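PDB 3DTD: invasion-associated protein B from Bartonella henselae, which is of unknown biochemical function but is probably associated with the invasion of host cells by this bacterium. Local coordinates for residues V88-E94 and G128-A134; A61-V65 and P114-D118; Y29-I34 and N157-L162. One frame throughout, in Å; residues are numbered along the deposited sequence.

Contact 1 of 3, residues V88-E94 and G128-A134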
loop_
_atom_site.group_PDB
_atom_site.type_symbol
_atom_site.label_atom_id
_atom_site.label_comp_id
_atom_site.label_asym_id
_atom_site.label_seq_id
_atom_site.Cartn_x
_atom_site.Cartn_y
_atom_site.Cartn_z
ATOM N N VAL C 88 33.382 -29.202 -1.857
ATOM C CA VAL C 88 32.163 -29.614 -1.176
ATOM C C VAL C 88 32.158 -31.141 -1.145
ATOM O O VAL C 88 32.202 -31.796 -2.189
ATOM C CB VAL C 88 30.886 -29.063 -1.875
ATOM C CG1 VAL C 88 29.616 -29.625 -1.231
ATOM C CG2 VAL C 88 30.865 -27.534 -1.840
ATOM N N ARG C 89 32.126 -31.692 0.064
ATOM C CA ARG C 89 32.183 -33.132 0.289
ATOM C C ARG C 89 30.777 -33.698 0.504
ATOM O O ARG C 89 30.010 -33.185 1.316
ATOM C CB ARG C 89 33.083 -33.421 1.496
ATOM C CG ARG C 89 33.291 -34.891 1.839
ATOM C CD ARG C 89 34.167 -35.016 3.076
ATOM N NE ARG C 89 34.406 -36.405 3.458
ATOM C CZ ARG C 89 33.732 -37.056 4.404
ATOM N NH1 ARG C 89 32.761 -36.449 5.080
ATOM N NH2 ARG C 89 34.032 -38.320 4.679
ATOM N N LEU C 90 30.454 -34.749 -0.244
ATOM C CA LEU C 90 29.164 -35.430 -0.144
ATOM C C LEU C 90 29.351 -36.852 0.376
ATOM O O LEU C 90 30.144 -37.619 -0.172
ATOM C CB LEU C 90 28.464 -35.465 -1.507
ATOM C CG LEU C 90 27.702 -34.229 -2.003
ATOM C CD1 LEU C 90 28.626 -33.199 -2.633
ATOM C CD2 LEU C 90 26.644 -34.652 -2.999
ATOM N N GLN C 91 28.613 -37.202 1.424
ATOM C CA GLN C 91 28.717 -38.521 2.041
ATOM C C GLN C 91 27.345 -39.065 2.429
ATOM O O GLN C 91 26.571 -38.386 3.100
ATOM C CB GLN C 91 29.630 -38.461 3.273
ATOM C CG GLN C 91 29.939 -39.818 3.897
ATOM C CD GLN C 91 30.725 -39.715 5.193
ATOM O OE1 GLN C 91 30.721 -38.680 5.864
ATOM N NE2 GLN C 91 31.396 -40.798 5.557
ATOM N N VAL C 92 27.050 -40.290 2.004
ATOM C CA VAL C 92 25.826 -40.956 2.434
ATOM C C VAL C 92 26.032 -41.482 3.850
ATOM O O VAL C 92 26.769 -42.452 4.065
ATOM C CB VAL C 92 25.396 -42.106 1.500
ATOM C CG1 VAL C 92 23.979 -42.528 1.822
ATOM C CG2 VAL C 92 25.506 -41.695 0.049
ATOM N N ASP C 93 25.379 -40.807 4.797
ATOM C CA ASP C 93 25.476 -41.085 6.231
ATOM C C ASP C 93 26.926 -41.113 6.726
ATOM O O ASP C 93 27.618 -40.097 6.654
ATOM C CB ASP C 93 24.694 -42.354 6.608
ATOM C CG ASP C 93 23.209 -42.242 6.294
ATOM O OD1 ASP C 93 22.559 -41.275 6.753
ATOM O OD2 ASP C 93 22.690 -43.129 5.591
ATOM N N GLU C 94 27.383 -42.271 7.197
ATOM C CA GLU C 94 28.733 -42.407 7.751
ATOM C C GLU C 94 29.568 -43.461 7.027
ATOM O O GLU C 94 30.632 -43.856 7.507
ATOM C CB GLU C 94 28.670 -42.716 9.252
ATOM C CG GLU C 94 28.203 -41.548 10.115
ATOM C CD GLU C 94 28.119 -41.897 11.595
ATOM O OE1 GLU C 94 29.115 -42.402 12.157
ATOM O OE2 GLU C 94 27.051 -41.654 12.199
ATOM N N GLY C 128 20.357 -45.136 2.071
ATOM C CA GLY C 128 20.734 -44.127 3.059
ATOM C C GLY C 128 19.587 -43.336 3.651
ATOM O O GLY C 128 18.464 -43.394 3.153
ATOM N N LYS C 129 19.886 -42.595 4.716
ATOM C CA LYS C 129 18.915 -41.723 5.381
ATOM C C LYS C 129 19.214 -40.240 5.152
ATOM O O LYS C 129 18.305 -39.448 4.893
ATOM C CB LYS C 129 18.846 -42.033 6.882
ATOM C CG LYS C 129 17.723 -43.005 7.254
ATOM C CD LYS C 129 18.065 -43.866 8.465
ATOM C CE LYS C 129 18.794 -45.137 8.047
ATOM N NZ LYS C 129 19.006 -46.063 9.192
ATOM N N HIS C 130 20.480 -39.870 5.230
ATOM C CA HIS C 130 20.953 -38.510 5.021
ATOM C C HIS C 130 22.083 -38.465 4.039
ATOM O O HIS C 130 22.948 -39.258 4.066
ATOM C CB HIS C 130 21.477 -37.919 6.305
ATOM C CG HIS C 130 20.416 -37.418 7.207
ATOM N ND1 HIS C 130 20.635 -36.439 8.137
ATOM C CD2 HIS C 130 19.123 -37.766 7.327
ATOM C CE1 HIS C 130 19.514 -36.190 8.774
ATOM N NE2 HIS C 130 18.585 -36.992 8.311
ATOM N N LEU C 131 22.076 -37.489 3.184
ATOM C CA LEU C 131 23.256 -37.159 2.399
ATOM C C LEU C 131 23.934 -35.969 3.065
ATOM O O LEU C 131 23.474 -34.836 2.945
ATOM C CB LEU C 131 22.892 -36.847 0.949
ATOM C CG LEU C 131 24.042 -36.442 0.015
ATOM C CD1 LEU C 131 25.105 -37.533 -0.106
ATOM C CD2 LEU C 131 23.489 -36.099 -1.337
ATOM N N LYS C 132 25.011 -36.246 3.795
ATOM C CA LYS C 132 25.709 -35.233 4.576
ATOM C C LYS C 132 26.614 -34.373 3.705
ATOM O O LYS C 132 27.334 -34.882 2.842
ATOM C CB LYS C 132 26.519 -35.887 5.699
ATOM C CG LYS C 132 25.674 -36.496 6.812
ATOM C CD LYS C 132 26.547 -37.028 7.935
ATOM C CE LYS C 132 25.707 -37.662 9.033
ATOM N NZ LYS C 132 26.549 -38.216 10.134
ATOM N N LEU C 133 26.563 -33.065 3.936
ATOM C CA LEU C 133 27.406 -32.117 3.210
ATOM C C LEU C 133 28.487 -31.524 4.112
ATOM O O LEU C 133 28.240 -31.236 5.285
ATOM C CB LEU C 133 26.574 -30.990 2.592
ATOM C CG LEU C 133 25.604 -31.134 1.407
ATOM C CD1 LEU C 133 25.630 -32.504 0.714
ATOM C CD2 LEU C 133 24.196 -30.798 1.836
ATOM N N ALA C 134 29.682 -31.350 3.553
ATOM C CA ALA C 134 30.798 -30.715 4.256
ATOM C C ALA C 134 31.475 -29.680 3.359
ATOM O O ALA C 134 31.870 -29.985 2.230
ATOM C CB ALA C 134 31.804 -31.764 4.720
#

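Contact 2 of 3, residues A61-V65 and P114-D118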
loop_
_atom_site.group_PDB
_atom_site.type_symbol
_atom_site.label_atom_id
_atom_site.label_comp_id
_atom_site.label_asym_id
_atom_site.label_seq_id
_atom_site.Cartn_x
_atom_site.Cartn_y
_atom_site.Cartn_z
ATOM N N ALA C 61 19.294 -27.167 -1.630
ATOM C CA ALA C 61 18.391 -27.786 -2.596
ATOM C C ALA C 61 19.145 -28.787 -3.474
ATOM O O ALA C 61 20.349 -28.660 -3.685
ATOM C CB ALA C 61 17.711 -26.721 -3.457
ATOM N N MET C 62 18.433 -29.793 -3.969
ATOM C CA MET C 62 19.020 -30.801 -4.839
ATOM C C MET C 62 18.050 -31.134 -5.959
ATOM O O MET C 62 16.882 -31.384 -5.701
ATOM C CB MET C 62 19.390 -32.060 -4.041
ATOM C CG MET C 62 19.919 -33.218 -4.895
ATOM S SD MET C 62 20.797 -34.501 -3.983
ATOM C CE MET C 62 22.328 -33.638 -3.679
ATOM N N SER C 63 18.538 -31.115 -7.197
ATOM C CA SER C 63 17.740 -31.482 -8.364
ATOM C C SER C 63 18.519 -32.478 -9.214
ATOM O O SER C 63 19.707 -32.284 -9.469
ATOM C CB SER C 63 17.366 -30.244 -9.182
ATOM O OG SER C 63 16.269 -30.510 -10.042
ATOM N N VAL C 64 17.841 -33.538 -9.650
ATOM C CA VAL C 64 18.506 -34.713 -10.214
ATOM C C VAL C 64 17.724 -35.325 -11.390
ATOM O O VAL C 64 16.495 -35.398 -11.354
ATOM C CB VAL C 64 18.834 -35.737 -9.069
ATOM C CG1 VAL C 64 18.419 -37.163 -9.399
ATOM C CG2 VAL C 64 20.300 -35.644 -8.670
ATOM N N VAL C 65 18.447 -35.710 -12.444
ATOM C CA VAL C 65 17.870 -36.418 -13.590
ATOM C C VAL C 65 18.520 -37.785 -13.794
ATOM O O VAL C 65 19.654 -38.016 -13.370
ATOM C CB VAL C 65 17.957 -35.606 -14.925
ATOM C CG1 VAL C 65 17.073 -34.377 -14.871
ATOM C CG2 VAL C 65 19.401 -35.227 -15.268
ATOM N N PRO C 114 27.604 -28.916 -9.146
ATOM C CA PRO C 114 27.261 -30.033 -10.030
ATOM C C PRO C 114 27.636 -31.376 -9.410
ATOM O O PRO C 114 28.695 -31.502 -8.794
ATOM C CB PRO C 114 28.117 -29.783 -11.280
ATOM C CG PRO C 114 28.636 -28.406 -11.152
ATOM C CD PRO C 114 28.709 -28.112 -9.695
ATOM N N ILE C 115 26.761 -32.358 -9.580
ATOM C CA ILE C 115 26.942 -33.677 -8.987
ATOM C C ILE C 115 26.674 -34.767 -10.016
ATOM O O ILE C 115 25.746 -34.663 -10.812
ATOM C CB ILE C 115 26.038 -33.879 -7.745
ATOM C CG1 ILE C 115 24.701 -33.151 -7.934
ATOM C CG2 ILE C 115 26.744 -33.359 -6.502
ATOM C CD1 ILE C 115 23.551 -33.675 -7.121
ATOM N N VAL C 116 27.528 -35.789 -10.015
ATOM C CA VAL C 116 27.350 -36.981 -10.838
ATOM C C VAL C 116 27.502 -38.199 -9.923
ATOM O O VAL C 116 28.508 -38.335 -9.227
ATOM C CB VAL C 116 28.376 -37.044 -12.009
ATOM C CG1 VAL C 116 28.298 -38.377 -12.736
ATOM C CG2 VAL C 116 28.154 -35.906 -12.998
ATOM N N PHE C 117 26.492 -39.066 -9.916
ATOM C CA PHE C 117 26.507 -40.272 -9.090
ATOM C C PHE C 117 26.672 -41.529 -9.940
ATOM O O PHE C 117 25.875 -41.773 -10.848
ATOM C CB PHE C 117 25.216 -40.382 -8.275
ATOM C CG PHE C 117 24.927 -39.187 -7.407
ATOM C CD1 PHE C 117 23.735 -38.486 -7.545
ATOM C CD2 PHE C 117 25.834 -38.768 -6.447
ATOM C CE1 PHE C 117 23.458 -37.389 -6.738
ATOM C CE2 PHE C 117 25.567 -37.674 -5.637
ATOM C CZ PHE C 117 24.377 -36.984 -5.783
ATOM N N ASP C 118 27.698 -42.327 -9.640
ATOM C CA ASP C 118 27.859 -43.639 -10.279
ATOM C C ASP C 118 26.905 -44.684 -9.687
ATOM O O ASP C 118 26.243 -44.414 -8.681
ATOM C CB ASP C 118 29.325 -44.118 -10.251
ATOM C CG ASP C 118 29.934 -44.144 -8.850
ATOM O OD1 ASP C 118 29.328 -44.688 -7.904
ATOM O OD2 ASP C 118 31.061 -43.635 -8.700
#

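Contact 3 of 3, residues Y29-I34 and N157-L162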
loop_
_atom_site.group_PDB
_atom_site.type_symbol
_atom_site.label_atom_id
_atom_site.label_comp_id
_atom_site.label_asym_id
_atom_site.label_seq_id
_atom_site.Cartn_x
_atom_site.Cartn_y
_atom_site.Cartn_z
ATOM N N TYR C 29 7.025 -38.499 -3.474
ATOM C CA TYR C 29 7.492 -39.784 -2.972
ATOM C C TYR C 29 8.313 -39.542 -1.723
ATOM O O TYR C 29 9.491 -39.190 -1.803
ATOM C CB TYR C 29 8.302 -40.529 -4.036
ATOM C CG TYR C 29 7.472 -40.910 -5.235
ATOM C CD1 TYR C 29 6.713 -42.078 -5.235
ATOM C CD2 TYR C 29 7.425 -40.090 -6.363
ATOM C CE1 TYR C 29 5.934 -42.425 -6.327
ATOM C CE2 TYR C 29 6.644 -40.427 -7.462
ATOM C CZ TYR C 29 5.903 -41.594 -7.436
ATOM O OH TYR C 29 5.131 -41.938 -8.518
ATOM N N GLY C 30 7.664 -39.715 -0.574
ATOM C CA GLY C 30 8.260 -39.414 0.714
ATOM C C GLY C 30 8.517 -37.928 0.814
ATOM O O GLY C 30 7.585 -37.125 0.790
ATOM N N LEU C 31 9.794 -37.570 0.897
ATOM C CA LEU C 31 10.208 -36.175 0.969
ATOM C C LEU C 31 10.644 -35.644 -0.399
ATOM O O LEU C 31 10.956 -34.465 -0.546
ATOM C CB LEU C 31 11.320 -35.997 2.005
ATOM C CG LEU C 31 10.977 -36.252 3.478
ATOM C CD1 LEU C 31 12.222 -36.187 4.334
ATOM C CD2 LEU C 31 9.931 -35.273 3.999
ATOM N N TRP C 32 10.636 -36.514 -1.403
ATOM C CA TRP C 32 11.107 -36.153 -2.737
ATOM C C TRP C 32 9.972 -35.846 -3.703
ATOM O O TRP C 32 8.898 -36.443 -3.622
ATOM C CB TRP C 32 12.038 -37.238 -3.287
ATOM C CG TRP C 32 13.395 -37.155 -2.688
ATOM C CD1 TRP C 32 13.773 -37.583 -1.449
ATOM C CD2 TRP C 32 14.561 -36.572 -3.287
ATOM N NE1 TRP C 32 15.103 -37.311 -1.239
ATOM C CE2 TRP C 32 15.613 -36.692 -2.352
ATOM C CE3 TRP C 32 14.820 -35.960 -4.524
ATOM C CZ2 TRP C 32 16.907 -36.229 -2.617
ATOM C CZ3 TRP C 32 16.105 -35.502 -4.787
ATOM C CH2 TRP C 32 17.132 -35.639 -3.835
ATOM N N SER C 33 10.221 -34.891 -4.596
ATOM C CA SER C 33 9.239 -34.459 -5.591
ATOM C C SER C 33 9.703 -34.745 -7.020
ATOM O O SER C 33 10.899 -34.770 -7.297
ATOM C CB SER C 33 8.934 -32.967 -5.440
ATOM O OG SER C 33 8.424 -32.667 -4.153
ATOM N N ILE C 34 8.741 -34.965 -7.916
ATOM C CA ILE C 34 9.017 -35.176 -9.336
ATOM C C ILE C 34 8.175 -34.245 -10.213
ATOM O O ILE C 34 6.949 -34.179 -10.080
ATOM C CB ILE C 34 8.816 -36.663 -9.768
ATOM C CG1 ILE C 34 9.892 -37.548 -9.138
ATOM C CG2 ILE C 34 8.866 -36.820 -11.298
ATOM C CD1 ILE C 34 9.634 -39.010 -9.286
ATOM N N ASN C 157 12.128 -44.689 -4.197
ATOM C CA ASN C 157 10.827 -44.716 -4.870
ATOM C C ASN C 157 10.652 -43.649 -5.947
ATOM O O ASN C 157 10.009 -43.902 -6.969
ATOM C CB ASN C 157 9.683 -44.629 -3.859
ATOM C CG ASN C 157 9.445 -45.938 -3.129
ATOM O OD1 ASN C 157 9.732 -47.022 -3.643
ATOM N ND2 ASN C 157 8.905 -45.845 -1.922
ATOM N N ALA C 158 11.228 -42.470 -5.715
ATOM C CA ALA C 158 11.243 -41.408 -6.718
ATOM C C ALA C 158 12.144 -41.761 -7.908
ATOM O O ALA C 158 11.801 -41.471 -9.051
ATOM C CB ALA C 158 11.648 -40.074 -6.103
ATOM N N LEU C 159 13.277 -42.405 -7.639
ATOM C CA LEU C 159 14.178 -42.835 -8.708
ATOM C C LEU C 159 13.579 -43.962 -9.552
ATOM O O LEU C 159 13.767 -43.989 -10.765
ATOM C CB LEU C 159 15.547 -43.224 -8.152
ATOM C CG LEU C 159 16.671 -43.543 -9.139
ATOM C CD1 LEU C 159 16.849 -42.459 -10.203
ATOM C CD2 LEU C 159 17.949 -43.749 -8.370
ATOM N N ASN C 160 12.848 -44.868 -8.904
ATOM C CA ASN C 160 12.074 -45.910 -9.586
ATOM C C ASN C 160 11.020 -45.359 -10.540
ATOM O O ASN C 160 10.795 -45.919 -11.613
ATOM C CB ASN C 160 11.391 -46.828 -8.569
ATOM C CG ASN C 160 12.368 -47.735 -7.852
ATOM O OD1 ASN C 160 13.529 -47.828 -8.226
ATOM N ND2 ASN C 160 11.897 -48.408 -6.810
ATOM N N ARG C 161 10.375 -44.271 -10.124
ATOM C CA ARG C 161 9.424 -43.539 -10.952
ATOM C C ARG C 161 10.115 -42.853 -12.134
ATOM O O ARG C 161 9.580 -42.845 -13.243
ATOM C CB ARG C 161 8.648 -42.533 -10.093
ATOM C CG ARG C 161 7.606 -41.695 -10.831
ATOM C CD ARG C 161 6.546 -42.533 -11.504
ATOM N NE ARG C 161 5.535 -41.691 -12.129
ATOM C CZ ARG C 161 4.768 -42.061 -13.148
ATOM N NH1 ARG C 161 4.895 -43.272 -13.679
ATOM N NH2 ARG C 161 3.881 -41.211 -13.640
ATOM N N LEU C 162 11.305 -42.305 -11.892
ATOM C CA LEU C 162 12.135 -41.711 -12.938
ATOM C C LEU C 162 12.573 -42.724 -13.999
ATOM O O LEU C 162 12.647 -42.391 -15.185
ATOM C CB LEU C 162 13.353 -41.010 -12.323
ATOM C CG LEU C 162 13.497 -39.494 -12.498
ATOM C CD1 LEU C 162 12.270 -38.705 -12.087
ATOM C CD2 LEU C 162 14.729 -39.000 -11.776
#

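Contact 1 of 3, residues V88-E94 and G128-A134
Strand 88-92 pairs with strand 130-134 in antiparallel fashion, Arg89 with Ala134 and Gln91 with Lys132 forming hydrogen-bonded pairs, while Leu90 faces Leu133 and Val92 faces Leu131 across non-hydrogen-bonded positions. Each hydrogen-bonded pair exchanges two backbone bonds, with Arg89 N to Ala134 O at 2.8 Å. Beyond the last pair, Asp93 N still donates to His130 O, and the chain turns with a positive phi at Asp93. There the carboxylate takes over from the backbone: OD2 receives Lys129 N on its syn lone pair (3.0 Å), whereas OD1 accepts His130 N (2.9 Å) from 32° out of the carboxylate plane. An aspartate suits this strand end because its two oxygens can hold successive amides. These are the two central strands of a four-stranded antiparallel sheet, with 98-101 and 144-151 outside them. Its apolar face carries Leu90, whose CD2 meets CD2 of Leu131 at 3.8 Å and whose CG lies beside Leu133 CD1; Tyr121 of helix 119-127 covers Val92 and Leu131. On the other face lie Ala134 and the long polar chains of Arg89, Gln91 and Lys132, which suit a partly exposed surface. Lys132, fully extended beyond CG, runs its CD past Asp93 O (3.5 Å), and Gln91 NE2 bonds Gly95 O.

Contact 2 of 3, residues A61-V65 and P114-D118
Met62 and Ile115 meet through their terminal methyls, CE of the methionine lying 3.7 Å from CD1 of the isoleucine, with the two side chains set obliquely to each other. Val64 instead crosses both of its partners at about a right angle. Its CG2 serves the two at once, touching Ile115 CD1 and Phe117 CE1, each at 4.1 Å. The Phe117 ring presents its edge: Val64 CG2 and, more distantly, Met62 CE lie near the ring plane. Ile115 CG1 sits between its backbone N and carbonyl carbon (chi1 35°), and the extended second torsion carries CD1 forward to the methionine and valine methyls. Met62 starts out extended and bends only at its last torsion (chi3 -75°), an unbranched, flexible chain that can place its methyl between bulkier neighbours. Branched valine and isoleucine suit the strand backbone, and alternation sends Met62 and Val64 inward while Ser63 points away. The strand axes stay 9.0 Å apart, a distance bridged by side chains alone. Both strands belong to the seven-stranded antiparallel sheet, with strand 72-78 between them; their side chains on the same face lean over it and meet, the axes being turned by 49°, consistent with sheet twist. Leu76 and Val72 of that strand pack on Met62 and Val64 respectively, and Val72 also touches Phe117. Beyond the phenylalanine comes helix 119-127, whose N-cap is Asp118; Tyr121, Val122 and Leu125 pack against the Phe117 ring.

Contact 3 of 3, residues Y29-I34 and N157-L162
This is strand-to-helix packing at one margin of the seven-stranded sheet, where the turn joining strand 27-29 to strand 32-39 lies against the C-terminal helix 155-168. The type II' turn from Tyr29 to Trp32, with Gly30 supplying a positive phi, brings Tyr29 and Trp32 together on the helix, and Ile34, two residues on in the strand, points the same way. Ala158 is small enough to let them close in: its CB lies 4.0 Å from CB of Tyr29 and equally far from CB of Trp32. Ile34 reaches deeper. With its second torsion extended (chi2 169°), CD1 comes to 3.3 Å from Ala158 O and also touches Arg161 CG and Leu162 CD1. Asn157 O stands over one face of the Tyr29 ring, toward the rim, and the hydroxyl end of the ring meets the aliphatic part of Arg161, OH lying 3.4 Å from CD. The ring and guanidinium planes are 53° apart. Glu27 OE2, outside both segments, is shared by the two polar ends: it is hydrogen-bonded to Tyr29 OH and salt-bridged to Arg161 NE. The chemistry is thus divided: the two segments meet through van der Waals packing, mostly of apolar groups, while one carboxylate links tyrosine and arginine and would probably offset part of the arginine's charge.

Overall arrangement
Contact 2 stands between the other two and touches both. Toward contact 1, whose centre is 13 Å away, Met62 CE packs 3.6 Å from Leu131 CD2 and Ile115 CG2 lies 3.7 Å from Leu90 CD2, joining the apolar faces of the two sheets. Toward contact 3, centred 14 Å off, Met62 SD lies 3.8 Å from Trp32 CH2, so one methionine reaches both neighbours. Contacts 1 and 3 do not touch within the chain, their nearest atoms being about 7 Å apart, but the assembly relates them: Tyr29 packs on His130 of a neighbouring subunit. With the function unknown, none of the contacts can be tied to an active site; a glycerol, probably from the crystallisation liquor, is hydrogen-bonded to Asn157 in contact 3.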